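Local coordinates for protein putative fimbrium anchoring subunit Fim4B (Bacteroides ovatus, PDB 5CAG) that probably serves as the anchoring subunit of a fimbrium, a FimB/Mfa2-family predicted lipoprotein thought to hold the pilus at the outer membrane, at residues A[109-114]-A[185-190]; A[147-152]-A[273-278]; A[163-168]-A[232-237]; A[167-172]-A[200-205]. All coordinates share one frame; numbering follows the deposited sequence.

Interaction 1: A[109-114]-A[185-190]; sequences KMVWSP and QPIYFE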
loop_
_atom_site.group_PDB
_atom_site.type_symbol
_atom_site.label_atom_id
_atom_site.label_comp_id
_atom_site.label_asym_id
_atom_site.label_seq_id
_atom_site.Cartn_x
_atom_site.Cartn_y
_atom_site.Cartn_z
ATOM N N LYS A 109 13.515 -7.284 -11.085
ATOM C CA LYS A 109 12.238 -7.968 -11.247
ATOM C C LYS A 109 11.315 -7.689 -10.040
ATOM O O LYS A 109 10.117 -7.977 -10.098
ATOM C CB LYS A 109 12.492 -9.479 -11.445
ATOM C CG LYS A 109 13.009 -9.795 -12.857
ATOM C CD LYS A 109 13.876 -11.077 -12.981
ATOM C CE LYS A 109 15.370 -10.814 -13.146
ATOM N NZ LYS A 109 15.704 -10.007 -14.358
HETATM N N MSE A 110 11.879 -7.123 -8.958
HETATM C CA MSE A 110 11.189 -6.801 -7.707
HETATM C C MSE A 110 10.736 -5.333 -7.642
HETATM O O MSE A 110 11.239 -4.488 -8.382
HETATM C CB MSE A 110 12.110 -7.067 -6.518
HETATM C CG MSE A 110 12.677 -8.460 -6.486
HETATM SE SE MSE A 110 13.906 -8.645 -4.983
HETATM C CE MSE A 110 14.670 -10.383 -5.392
ATOM N N VAL A 111 9.799 -5.041 -6.719
ATOM C CA VAL A 111 9.225 -3.718 -6.448
ATOM C C VAL A 111 9.498 -3.294 -4.984
ATOM O O VAL A 111 9.679 -4.144 -4.118
ATOM C CB VAL A 111 7.719 -3.691 -6.770
ATOM C CG1 VAL A 111 7.471 -4.023 -8.240
ATOM C CG2 VAL A 111 6.942 -4.633 -5.851
ATOM N N TRP A 112 9.515 -1.994 -4.716
ATOM C CA TRP A 112 9.787 -1.484 -3.378
ATOM C C TRP A 112 8.616 -1.700 -2.448
ATOM O O TRP A 112 7.486 -1.773 -2.926
ATOM C CB TRP A 112 10.093 0.009 -3.430
ATOM C CG TRP A 112 11.223 0.398 -4.329
ATOM C CD1 TRP A 112 11.128 1.001 -5.545
ATOM C CD2 TRP A 112 12.622 0.301 -4.037
ATOM N NE1 TRP A 112 12.384 1.237 -6.059
ATOM C CE2 TRP A 112 13.319 0.836 -5.144
ATOM C CE3 TRP A 112 13.360 -0.191 -2.948
ATOM C CZ2 TRP A 112 14.715 0.892 -5.190
ATOM C CZ3 TRP A 112 14.744 -0.109 -2.985
ATOM C CH2 TRP A 112 15.407 0.421 -4.095
ATOM N N SER A 113 8.875 -1.799 -1.118
ATOM C CA SER A 113 7.811 -1.931 -0.104
ATOM C C SER A 113 7.066 -0.607 -0.009
ATOM O O SER A 113 7.696 0.452 -0.106
ATOM C CB SER A 113 8.349 -2.341 1.269
ATOM O OG SER A 113 9.766 -2.415 1.318
ATOM N N PRO A 114 5.720 -0.647 0.060
ATOM C CA PRO A 114 4.955 0.597 0.070
ATOM C C PRO A 114 5.079 1.343 1.382
ATOM O O PRO A 114 5.036 0.718 2.431
ATOM C CB PRO A 114 3.527 0.115 -0.158
ATOM C CG PRO A 114 3.497 -1.244 0.373
ATOM C CD PRO A 114 4.824 -1.819 0.054
ATOM N N GLN A 185 4.953 -9.578 -8.992
ATOM C CA GLN A 185 6.273 -8.992 -8.815
ATOM C C GLN A 185 6.592 -8.983 -7.317
ATOM O O GLN A 185 5.816 -8.419 -6.539
ATOM C CB GLN A 185 6.315 -7.569 -9.361
ATOM C CG GLN A 185 6.164 -7.443 -10.853
ATOM C CD GLN A 185 6.294 -6.004 -11.233
ATOM O OE1 GLN A 185 7.315 -5.576 -11.797
ATOM N NE2 GLN A 185 5.284 -5.213 -10.871
ATOM N N PRO A 186 7.696 -9.600 -6.869
ATOM C CA PRO A 186 7.968 -9.662 -5.424
ATOM C C PRO A 186 8.307 -8.328 -4.773
ATOM O O PRO A 186 8.930 -7.460 -5.395
ATOM C CB PRO A 186 9.180 -10.587 -5.342
ATOM C CG PRO A 186 9.183 -11.334 -6.632
ATOM C CD PRO A 186 8.706 -10.352 -7.630
ATOM N N ILE A 187 7.918 -8.176 -3.495
ATOM C CA ILE A 187 8.271 -6.979 -2.741
ATOM C C ILE A 187 9.647 -7.225 -2.156
ATOM O O ILE A 187 9.855 -8.234 -1.493
ATOM C CB ILE A 187 7.233 -6.633 -1.650
ATOM C CG1 ILE A 187 5.867 -6.302 -2.268
ATOM C CG2 ILE A 187 7.746 -5.470 -0.782
ATOM C CD1 ILE A 187 4.755 -6.284 -1.276
ATOM N N TYR A 188 10.585 -6.340 -2.422
ATOM C CA TYR A 188 11.936 -6.452 -1.901
ATOM C C TYR A 188 12.025 -5.852 -0.542
ATOM O O TYR A 188 11.426 -4.806 -0.285
ATOM C CB TYR A 188 12.920 -5.733 -2.841
ATOM C CG TYR A 188 14.212 -5.239 -2.216
ATOM C CD1 TYR A 188 15.325 -6.068 -2.117
ATOM C CD2 TYR A 188 14.364 -3.911 -1.851
ATOM C CE1 TYR A 188 16.542 -5.594 -1.629
ATOM C CE2 TYR A 188 15.577 -3.427 -1.368
ATOM C CZ TYR A 188 16.654 -4.277 -1.228
ATOM O OH TYR A 188 17.836 -3.772 -0.736
ATOM N N PHE A 189 12.879 -6.442 0.291
ATOM C CA PHE A 189 13.191 -5.905 1.608
ATOM C C PHE A 189 14.607 -6.302 1.993
ATOM O O PHE A 189 15.102 -7.343 1.568
ATOM C CB PHE A 189 12.164 -6.324 2.672
ATOM C CG PHE A 189 11.924 -7.802 2.775
ATOM C CD1 PHE A 189 12.690 -8.590 3.624
ATOM C CD2 PHE A 189 10.915 -8.411 2.038
ATOM C CE1 PHE A 189 12.451 -9.960 3.731
ATOM C CE2 PHE A 189 10.692 -9.784 2.126
ATOM C CZ PHE A 189 11.456 -10.548 2.978
ATOM N N GLU A 190 15.275 -5.443 2.744
ATOM C CA GLU A 190 16.609 -5.744 3.250
ATOM C C GLU A 190 16.468 -6.663 4.437
ATOM O O GLU A 190 15.434 -6.629 5.138
ATOM C CB GLU A 190 17.367 -4.477 3.653
ATOM C CG GLU A 190 17.353 -3.414 2.592
ATOM C CD GLU A 190 18.144 -2.163 2.897
ATOM O OE1 GLU A 190 18.647 -2.037 4.042
ATOM O OE2 GLU A 190 18.256 -1.311 1.978
#
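Tyr188 lays its ring beside the six-membered ring of Trp112, the two side chains running the same way from their backbones. CZ3 of Trp112 comes 3.8 Å from CE2 of Tyr188, and the planes stand 80° apart in an oblique pairing. The tyrosine gets there with CG anti to its backbone N (chi1 155°), and its other flank meets selenomethionine Met110 in a Met-aromatic contact: SE lies 3.7 Å from Tyr188 CB and approaches the ring obliquely. The backbones are clipped together at a single bridge. Val111 N gives a nearly straight bond to Pro186 O (2.9 Å), and Tyr188 N returns one to Val111 O, also 2.9 Å; both donors sit almost on the C=O axis. In this way the loop between strands 93-96 and 118-127 is tied to the start of strand 187-193, within the DUF5119 family region. CG1 of Val111 rests 3.6 Å from Gln185 NE2, the two chains crossing at about a right angle, while OE1 of Gln185 is held by Asn98 and its NE2 by Ser183 OG. CG2 of Ile187 lies against CA of Ser113 at 3.6 Å, and Ser113 OG makes a weak hydrogen bond to Tyr188 O.

Interaction 2: A[147-152]-A[273-278]; sequences YSFAVE and PEIELP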
loop_
_atom_site.group_PDB
_atom_site.type_symbol
_atom_site.label_atom_id
_atom_site.label_comp_id
_atom_site.label_asym_id
_atom_site.label_seq_id
_atom_site.Cartn_x
_atom_site.Cartn_y
_atom_site.Cartn_z
ATOM N N TYR A 147 4.904 -5.825 8.475
ATOM C CA TYR A 147 5.302 -7.183 8.842
ATOM C C TYR A 147 6.764 -7.200 9.284
ATOM O O TYR A 147 7.560 -6.356 8.857
ATOM C CB TYR A 147 5.126 -8.142 7.673
ATOM C CG TYR A 147 3.750 -8.203 7.055
ATOM C CD1 TYR A 147 3.374 -7.310 6.056
ATOM C CD2 TYR A 147 2.880 -9.251 7.350
ATOM C CE1 TYR A 147 2.131 -7.395 5.437
ATOM C CE2 TYR A 147 1.635 -9.355 6.728
ATOM C CZ TYR A 147 1.263 -8.422 5.770
ATOM O OH TYR A 147 0.029 -8.504 5.155
ATOM N N SER A 148 7.110 -8.160 10.135
ATOM C CA SER A 148 8.465 -8.390 10.619
ATOM C C SER A 148 8.616 -9.875 10.907
ATOM O O SER A 148 7.621 -10.540 11.203
ATOM C CB SER A 148 8.764 -7.557 11.867
ATOM O OG SER A 148 8.068 -7.987 13.030
ATOM N N PHE A 149 9.835 -10.406 10.821
ATOM C CA PHE A 149 10.100 -11.802 11.161
ATOM C C PHE A 149 11.562 -11.981 11.520
ATOM O O PHE A 149 12.399 -11.100 11.277
ATOM C CB PHE A 149 9.712 -12.758 10.017
ATOM C CG PHE A 149 10.647 -12.708 8.830
ATOM C CD1 PHE A 149 11.778 -13.517 8.776
ATOM C CD2 PHE A 149 10.409 -11.838 7.774
ATOM C CE1 PHE A 149 12.661 -13.438 7.702
ATOM C CE2 PHE A 149 11.283 -11.791 6.684
ATOM C CZ PHE A 149 12.406 -12.584 6.663
ATOM N N ALA A 150 11.863 -13.142 12.081
ATOM C CA ALA A 150 13.216 -13.550 12.399
ATOM C C ALA A 150 13.333 -15.049 12.141
ATOM O O ALA A 150 12.407 -15.797 12.462
ATOM C CB ALA A 150 13.561 -13.202 13.836
ATOM N N VAL A 151 14.398 -15.477 11.455
ATOM C CA VAL A 151 14.561 -16.894 11.203
ATOM C C VAL A 151 16.018 -17.267 11.464
ATOM O O VAL A 151 16.943 -16.501 11.189
ATOM C CB VAL A 151 14.033 -17.346 9.829
ATOM C CG1 VAL A 151 14.770 -16.676 8.691
ATOM C CG2 VAL A 151 14.076 -18.858 9.683
ATOM N N GLU A 152 16.193 -18.420 12.076
ATOM C CA GLU A 152 17.490 -18.947 12.435
ATOM C C GLU A 152 18.194 -19.496 11.191
ATOM O O GLU A 152 17.566 -20.231 10.425
ATOM C CB GLU A 152 17.258 -20.035 13.473
ATOM C CG GLU A 152 18.390 -20.265 14.442
ATOM C CD GLU A 152 18.020 -21.365 15.410
ATOM O OE1 GLU A 152 17.154 -21.112 16.281
ATOM O OE2 GLU A 152 18.525 -22.501 15.241
ATOM N N PRO A 273 8.677 -11.837 15.256
ATOM C CA PRO A 273 8.285 -13.238 15.470
ATOM C C PRO A 273 9.226 -14.252 14.824
ATOM O O PRO A 273 9.597 -14.081 13.654
ATOM C CB PRO A 273 6.912 -13.320 14.788
ATOM C CG PRO A 273 6.440 -11.963 14.662
ATOM C CD PRO A 273 7.636 -11.101 14.517
ATOM N N GLU A 274 9.597 -15.322 15.556
ATOM C CA GLU A 274 10.463 -16.344 14.956
ATOM C C GLU A 274 9.648 -17.252 14.016
ATOM O O GLU A 274 8.536 -17.681 14.339
ATOM C CB GLU A 274 11.262 -17.175 16.000
ATOM C CG GLU A 274 12.078 -18.324 15.406
ATOM C CD GLU A 274 13.342 -18.739 16.137
ATOM O OE1 GLU A 274 13.228 -19.423 17.180
ATOM O OE2 GLU A 274 14.450 -18.434 15.634
ATOM N N ILE A 275 10.204 -17.487 12.832
ATOM C CA ILE A 275 9.690 -18.431 11.876
ATOM C C ILE A 275 10.459 -19.719 12.200
ATOM O O ILE A 275 11.650 -19.848 11.902
ATOM C CB ILE A 275 9.818 -17.945 10.417
ATOM C CG1 ILE A 275 9.009 -16.660 10.201
ATOM C CG2 ILE A 275 9.358 -19.032 9.463
ATOM C CD1 ILE A 275 9.082 -16.038 8.780
ATOM N N GLU A 276 9.799 -20.604 12.948
ATOM C CA GLU A 276 10.336 -21.906 13.338
ATOM C C GLU A 276 10.304 -22.845 12.132
ATOM O O GLU A 276 9.306 -22.891 11.397
ATOM C CB GLU A 276 9.547 -22.499 14.514
ATOM C CG GLU A 276 10.236 -22.365 15.860
ATOM C CD GLU A 276 9.303 -22.524 17.043
ATOM O OE1 GLU A 276 9.052 -23.679 17.461
ATOM O OE2 GLU A 276 8.804 -21.487 17.538
ATOM N N LEU A 277 11.416 -23.545 11.901
ATOM C CA LEU A 277 11.530 -24.465 10.787
ATOM C C LEU A 277 11.697 -25.874 11.304
ATOM O O LEU A 277 12.363 -26.052 12.328
ATOM C CB LEU A 277 12.727 -24.078 9.908
ATOM C CG LEU A 277 12.561 -22.866 8.996
ATOM C CD1 LEU A 277 13.893 -22.455 8.404
ATOM C CD2 LEU A 277 11.590 -23.146 7.865
ATOM N N PRO A 278 11.155 -26.911 10.624
ATOM C CA PRO A 278 11.428 -28.288 11.087
ATOM C C PRO A 278 12.938 -28.549 11.035
ATOM O O PRO A 278 13.615 -27.857 10.255
ATOM C CB PRO A 278 10.654 -29.169 10.103
ATOM C CG PRO A 278 10.419 -28.322 8.913
ATOM C CD PRO A 278 10.367 -26.896 9.373
#
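Two backbone hydrogen bonds join the segments, both made by Ala150. Its N donates to Pro273 O over 2.9 Å along a bent path (142° at the hydrogen), with the donor above the carbonyl plane. Its O accepts from Ile275 N at 2.8 Å, much straighter, nearly along the C=O axis. One residue thus grips the carbonyl before Glu274 and the amide after it, the pattern of a parallel bridge. The short, weakly bonded strand 274-275 is thereby added alongside the long strand 134-154, which strand 197-205 also pairs with, antiparallel. Apolar contacts gather on the face bearing Phe149, Val151 and Ile275. CD1 of Ile275, at the end of an extended side chain (chi2 178°), approaches the Phe149 ring obliquely and lies 3.6 Å from Phe149 CB; Leu233 of strand 232-239 also packs against both residues. Further along, Val151 holds CG2 anti to its backbone N, where it meets Leu277 CD1 at 3.8 Å. A carbon-to-hydroxyl contact at the other end puts Pro273 CD 3.5 Å from Ser148 OG. Among the charged groups, Glu152 OE1 and Glu274 OE2 stand 3.9 Å apart, a like-charge approach that may slightly favour protonation of one of them, though the Glu274 side chain also touches Lys197.

Interaction 3: A[163-168]-A[232-237]; sequences VGSIDG and ILILKF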
loop_
_atom_site.group_PDB
_atom_site.type_symbol
_atom_site.label_atom_id
_atom_site.label_comp_id
_atom_site.label_asym_id
_atom_site.label_seq_id
_atom_site.Cartn_x
_atom_site.Cartn_y
_atom_site.Cartn_z
ATOM N N VAL A 163 19.212 -10.618 0.635
ATOM C CA VAL A 163 18.155 -9.877 -0.037
ATOM C C VAL A 163 16.852 -10.679 0.098
ATOM O O VAL A 163 16.738 -11.806 -0.415
ATOM C CB VAL A 163 18.531 -9.526 -1.515
ATOM C CG1 VAL A 163 17.316 -9.198 -2.390
ATOM C CG2 VAL A 163 19.514 -8.368 -1.554
ATOM N N GLY A 164 15.887 -10.090 0.797
ATOM C CA GLY A 164 14.578 -10.700 0.969
ATOM C C GLY A 164 13.559 -10.249 -0.061
ATOM O O GLY A 164 13.611 -9.121 -0.561
ATOM N N SER A 165 12.618 -11.131 -0.371
ATOM C CA SER A 165 11.507 -10.876 -1.280
ATOM C C SER A 165 10.314 -11.661 -0.790
ATOM O O SER A 165 10.481 -12.735 -0.195
ATOM C CB SER A 165 11.847 -11.235 -2.723
ATOM O OG SER A 165 12.541 -12.465 -2.881
ATOM N N ILE A 166 9.112 -11.107 -0.979
ATOM C CA ILE A 166 7.892 -11.782 -0.562
ATOM C C ILE A 166 6.874 -11.690 -1.706
ATOM O O ILE A 166 6.521 -10.602 -2.191
ATOM C CB ILE A 166 7.365 -11.289 0.805
ATOM C CG1 ILE A 166 6.142 -12.079 1.269
ATOM C CG2 ILE A 166 7.115 -9.793 0.824
ATOM C CD1 ILE A 166 6.255 -12.619 2.600
ATOM N N ASP A 167 6.480 -12.873 -2.171
ATOM C CA ASP A 167 5.529 -13.073 -3.247
ATOM C C ASP A 167 4.182 -13.405 -2.689
ATOM O O ASP A 167 4.104 -14.062 -1.653
ATOM C CB ASP A 167 6.002 -14.220 -4.133
ATOM C CG ASP A 167 6.791 -13.772 -5.330
ATOM O OD1 ASP A 167 6.264 -12.936 -6.112
ATOM O OD2 ASP A 167 7.912 -14.299 -5.529
ATOM N N GLY A 168 3.129 -12.993 -3.388
ATOM C CA GLY A 168 1.761 -13.313 -2.995
ATOM C C GLY A 168 1.006 -12.258 -2.217
ATOM O O GLY A 168 -0.177 -12.450 -1.937
ATOM N N ILE A 232 5.043 -16.679 -0.395
ATOM C CA ILE A 232 6.392 -17.211 -0.318
ATOM C C ILE A 232 7.455 -16.140 -0.019
ATOM O O ILE A 232 7.603 -15.141 -0.726
ATOM C CB ILE A 232 6.712 -17.998 -1.606
ATOM C CG1 ILE A 232 5.930 -19.306 -1.640
ATOM C CG2 ILE A 232 8.191 -18.298 -1.726
ATOM C CD1 ILE A 232 4.758 -19.250 -2.476
ATOM N N LEU A 233 8.201 -16.403 1.044
ATOM C CA LEU A 233 9.328 -15.632 1.523
ATOM C C LEU A 233 10.567 -16.238 0.909
ATOM O O LEU A 233 10.717 -17.468 0.949
ATOM C CB LEU A 233 9.379 -15.717 3.042
ATOM C CG LEU A 233 9.933 -14.532 3.741
ATOM C CD1 LEU A 233 9.453 -14.498 5.164
ATOM C CD2 LEU A 233 11.419 -14.559 3.726
ATOM N N ILE A 234 11.429 -15.392 0.283
ATOM C CA ILE A 234 12.657 -15.849 -0.382
ATOM C C ILE A 234 13.823 -15.106 0.204
ATOM O O ILE A 234 13.822 -13.881 0.226
ATOM C CB ILE A 234 12.656 -15.750 -1.939
ATOM C CG1 ILE A 234 11.329 -16.230 -2.594
ATOM C CG2 ILE A 234 13.826 -16.541 -2.506
ATOM C CD1 ILE A 234 10.212 -15.070 -2.876
ATOM N N LEU A 235 14.799 -15.839 0.706
ATOM C CA LEU A 235 15.999 -15.239 1.261
ATOM C C LEU A 235 17.149 -15.534 0.310
ATOM O O LEU A 235 17.497 -16.708 0.093
ATOM C CB LEU A 235 16.270 -15.768 2.679
ATOM C CG LEU A 235 15.232 -15.436 3.759
ATOM C CD1 LEU A 235 15.594 -16.120 5.072
ATOM C CD2 LEU A 235 15.080 -13.908 3.958
ATOM N N LYS A 236 17.673 -14.473 -0.339
ATOM C CA LYS A 236 18.756 -14.606 -1.312
ATOM C C LYS A 236 20.068 -14.325 -0.598
ATOM O O LYS A 236 20.333 -13.175 -0.257
ATOM C CB LYS A 236 18.520 -13.666 -2.504
ATOM C CG LYS A 236 19.312 -13.983 -3.754
ATOM C CD LYS A 236 18.539 -13.558 -5.001
ATOM C CE LYS A 236 19.404 -12.846 -5.998
ATOM N NZ LYS A 236 20.070 -13.755 -6.995
ATOM N N PHE A 237 20.834 -15.377 -0.262
ATOM C CA PHE A 237 22.093 -15.166 0.437
ATOM C C PHE A 237 23.189 -14.988 -0.564
ATOM O O PHE A 237 23.445 -15.907 -1.344
ATOM C CB PHE A 237 22.435 -16.321 1.390
ATOM C CG PHE A 237 21.417 -16.583 2.470
ATOM C CD1 PHE A 237 21.472 -15.900 3.679
ATOM C CD2 PHE A 237 20.420 -17.537 2.291
ATOM C CE1 PHE A 237 20.517 -16.129 4.673
ATOM C CE2 PHE A 237 19.463 -17.764 3.281
ATOM C CZ PHE A 237 19.515 -17.057 4.465
#
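This is a regular antiparallel strand pairing, buried for the most part, in which strand 159-167 runs beside strand 232-239; the axes of residues 163-167 and 232-237 approach to 4.8 Å. Six backbone hydrogen bonds form three reciprocal pairs: Val163 with Lys236, Ser165 with Ile234, and Asp167 with Ile232. The straightest is Asp167 N to Ile232 O (2.9 Å, 173° at the hydrogen), with the donor in the carbonyl plane. Lys236 N instead reaches Val163 O, at 2.8 Å, from above the plane of the Val163 carbonyl. Gly164 with Leu235 and Ile166 with Leu233 are the non-hydrogen-bonded pairs between them. Strands 187-193 and 244-250 flank the two as their outer neighbours, continuing the beta structure of this transthyretin-clan family. Side chains alternate between faces. On the face of Ser165, Asp167 and Ile234, the serine OG, in the crowded position between backbone N and carbonyl carbon, points at the isoleucine and lies 3.4 Å from its CB. The isoleucine bends (chi2 93°) so that CD1 also comes to 3.6 Å from Asp167 OD2. On the other face Ile166, with CG1 anti to the backbone N, brings CD1 to 4.3 Å from Leu233 CG, while Leu233 and Leu235 pack on Phe149 of strand 134-154.

Interaction 4: A[167-172]-A[200-205]; sequences DGLSDC and AFFTAF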
loop_
_atom_site.group_PDB
_atom_site.type_symbol
_atom_site.label_atom_id
_atom_site.label_comp_id
_atom_site.label_asym_id
_atom_site.label_seq_id
_atom_site.Cartn_x
_atom_site.Cartn_y
_atom_site.Cartn_z
ATOM N N ASP A 167 6.480 -12.873 -2.171
ATOM C CA ASP A 167 5.529 -13.073 -3.247
ATOM C C ASP A 167 4.182 -13.405 -2.689
ATOM O O ASP A 167 4.104 -14.062 -1.653
ATOM C CB ASP A 167 6.002 -14.220 -4.133
ATOM C CG ASP A 167 6.791 -13.772 -5.330
ATOM O OD1 ASP A 167 6.264 -12.936 -6.112
ATOM O OD2 ASP A 167 7.912 -14.299 -5.529
ATOM N N GLY A 168 3.129 -12.993 -3.388
ATOM C CA GLY A 168 1.761 -13.313 -2.995
ATOM C C GLY A 168 1.006 -12.258 -2.217
ATOM O O GLY A 168 -0.177 -12.450 -1.937
ATOM N N LEU A 169 1.667 -11.155 -1.829
ATOM C CA LEU A 169 0.980 -10.101 -1.081
ATOM C C LEU A 169 0.553 -8.996 -2.033
ATOM O O LEU A 169 0.951 -9.010 -3.189
ATOM C CB LEU A 169 1.834 -9.550 0.070
ATOM C CG LEU A 169 2.210 -10.518 1.185
ATOM C CD1 LEU A 169 3.063 -9.827 2.212
ATOM C CD2 LEU A 169 1.031 -11.056 1.857
ATOM N N SER A 170 -0.297 -8.075 -1.572
ATOM C CA SER A 170 -0.801 -6.989 -2.410
ATOM C C SER A 170 0.251 -5.875 -2.475
ATOM O O SER A 170 0.550 -5.223 -1.469
ATOM C CB SER A 170 -2.147 -6.484 -1.891
ATOM O OG SER A 170 -3.004 -7.563 -1.543
ATOM N N ASP A 171 0.861 -5.715 -3.656
ATOM C CA ASP A 171 1.904 -4.716 -3.882
ATOM C C ASP A 171 1.302 -3.491 -4.570
ATOM O O ASP A 171 2.001 -2.503 -4.819
ATOM C CB ASP A 171 3.066 -5.327 -4.696
ATOM C CG ASP A 171 2.636 -5.997 -5.980
ATOM O OD1 ASP A 171 2.455 -5.279 -6.984
ATOM O OD2 ASP A 171 2.483 -7.251 -5.978
ATOM N N CYS A 172 -0.009 -3.577 -4.875
ATOM C CA CYS A 172 -0.842 -2.540 -5.479
ATOM C C CYS A 172 -2.150 -2.416 -4.747
ATOM O O CYS A 172 -2.622 -3.396 -4.184
ATOM C CB CYS A 172 -1.078 -2.846 -6.939
ATOM S SG CYS A 172 0.404 -2.725 -7.927
ATOM N N ALA A 200 14.140 -9.237 9.471
ATOM C CA ALA A 200 13.720 -8.361 8.385
ATOM C C ALA A 200 12.353 -7.741 8.662
ATOM O O ALA A 200 11.578 -8.248 9.482
ATOM C CB ALA A 200 13.702 -9.109 7.067
ATOM N N PHE A 201 12.103 -6.591 8.019
ATOM C CA PHE A 201 10.879 -5.803 8.137
ATOM C C PHE A 201 10.404 -5.450 6.758
ATOM O O PHE A 201 11.231 -5.076 5.915
ATOM C CB PHE A 201 11.150 -4.517 8.936
ATOM C CG PHE A 201 11.518 -4.734 10.383
ATOM C CD1 PHE A 201 12.806 -5.129 10.743
ATOM C CD2 PHE A 201 10.588 -4.520 11.395
ATOM C CE1 PHE A 201 13.135 -5.370 12.087
ATOM C CE2 PHE A 201 10.926 -4.749 12.744
ATOM C CZ PHE A 201 12.197 -5.164 13.079
ATOM N N PHE A 202 9.097 -5.558 6.503
ATOM C CA PHE A 202 8.546 -5.213 5.203
ATOM C C PHE A 202 7.086 -4.807 5.344
ATOM O O PHE A 202 6.520 -4.899 6.434
ATOM C CB PHE A 202 8.730 -6.356 4.189
ATOM C CG PHE A 202 7.965 -7.611 4.484
ATOM C CD1 PHE A 202 8.502 -8.594 5.310
ATOM C CD2 PHE A 202 6.715 -7.824 3.928
ATOM C CE1 PHE A 202 7.792 -9.761 5.593
ATOM C CE2 PHE A 202 6.001 -8.985 4.219
ATOM C CZ PHE A 202 6.550 -9.951 5.042
ATOM N N THR A 203 6.491 -4.312 4.253
ATOM C CA THR A 203 5.099 -3.865 4.225
ATOM C C THR A 203 4.422 -4.298 2.946
ATOM O O THR A 203 5.098 -4.543 1.948
ATOM C CB THR A 203 5.011 -2.346 4.312
ATOM O OG1 THR A 203 5.695 -1.788 3.196
ATOM C CG2 THR A 203 5.546 -1.785 5.602
ATOM N N ALA A 204 3.091 -4.340 2.958
ATOM C CA ALA A 204 2.256 -4.658 1.812
ATOM C C ALA A 204 0.891 -4.008 1.995
ATOM O O ALA A 204 0.521 -3.654 3.119
ATOM C CB ALA A 204 2.117 -6.161 1.673
ATOM N N PHE A 205 0.144 -3.820 0.901
ATOM C CA PHE A 205 -1.195 -3.264 0.996
ATOM C C PHE A 205 -2.136 -4.294 1.589
ATOM O O PHE A 205 -1.895 -5.508 1.462
ATOM C CB PHE A 205 -1.708 -2.803 -0.380
ATOM C CG PHE A 205 -1.010 -1.569 -0.905
ATOM C CD1 PHE A 205 -1.159 -0.338 -0.269
ATOM C CD2 PHE A 205 -0.175 -1.641 -2.012
ATOM C CE1 PHE A 205 -0.481 0.801 -0.740
ATOM C CE2 PHE A 205 0.497 -0.501 -2.477
ATOM C CZ PHE A 205 0.331 0.712 -1.842
#
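Phe205 holds the end of its strand against the loop with both its backbone and its ring. Its N donates to Ser170 O over 2.8 Å, with the donor in the plane of the Ser170 carbonyl and an N-H...O angle of 150°. The ring, with CG anti to the carbonyl carbon (chi1 -71°), swings past that bond and turns its edge to the next peptide of the loop. There CE2 lies 3.4 Å from Asp171 O and CD2 3.5 Å from Cys172 N, both polar atoms close to the ring plane. Beside the hydrogen bond, the methyl CB of Ala204 touches Ser170 O and also meets Leu169 CB at 3.8 Å. From there the Leu169 side chain reaches on toward Phe202, so that its CD1 comes to the edge of the Phe202 ring, 3.7 Å from CE2. The two side chains cross at about a right angle there.

What sets the loop in place lies one shell out. Asp171 and Cys172 both face Val181, a classic beta bulge at the start of strand 172-174; the CB of Asp171 is directed away from strand 197-205, and its OD1 is hydrogen-bonded to Ser183. Gly168, with phi 98°, lets the chain turn as it leaves strand 159-167. The Phe202 ring is stacked with Phe189 and meets Tyr147 at nearly parallel planes. Strand 197-205 itself lies between strands 187-193 and 134-154, antiparallel to both, while Phe205 also touches Ala94 of strand 93-96, in the four-stranded sheet that strand 172-174 joins.

Interactions 3 and 4 are the buried ones, and they share Asp167 and Gly168: strand 159-167 pairs regularly in interaction 3, then its chain runs on into the loop of interaction 4. Interactions 1 and 2 are partly buried and add a loop and a short strand to this framework. Backbone bonding falls from six hydrogen bonds in interaction 3 to two in interactions 1 and 2 and one in interaction 4, where the rest of the contact is mostly aromatic and aliphatic packing. Strands 159-167 and 187-193 link interactions 3 and 1 directly; strands 134-154 and 197-205 link 2 and 4. Phe149 of interaction 2 also meets Phe189 of interaction 1.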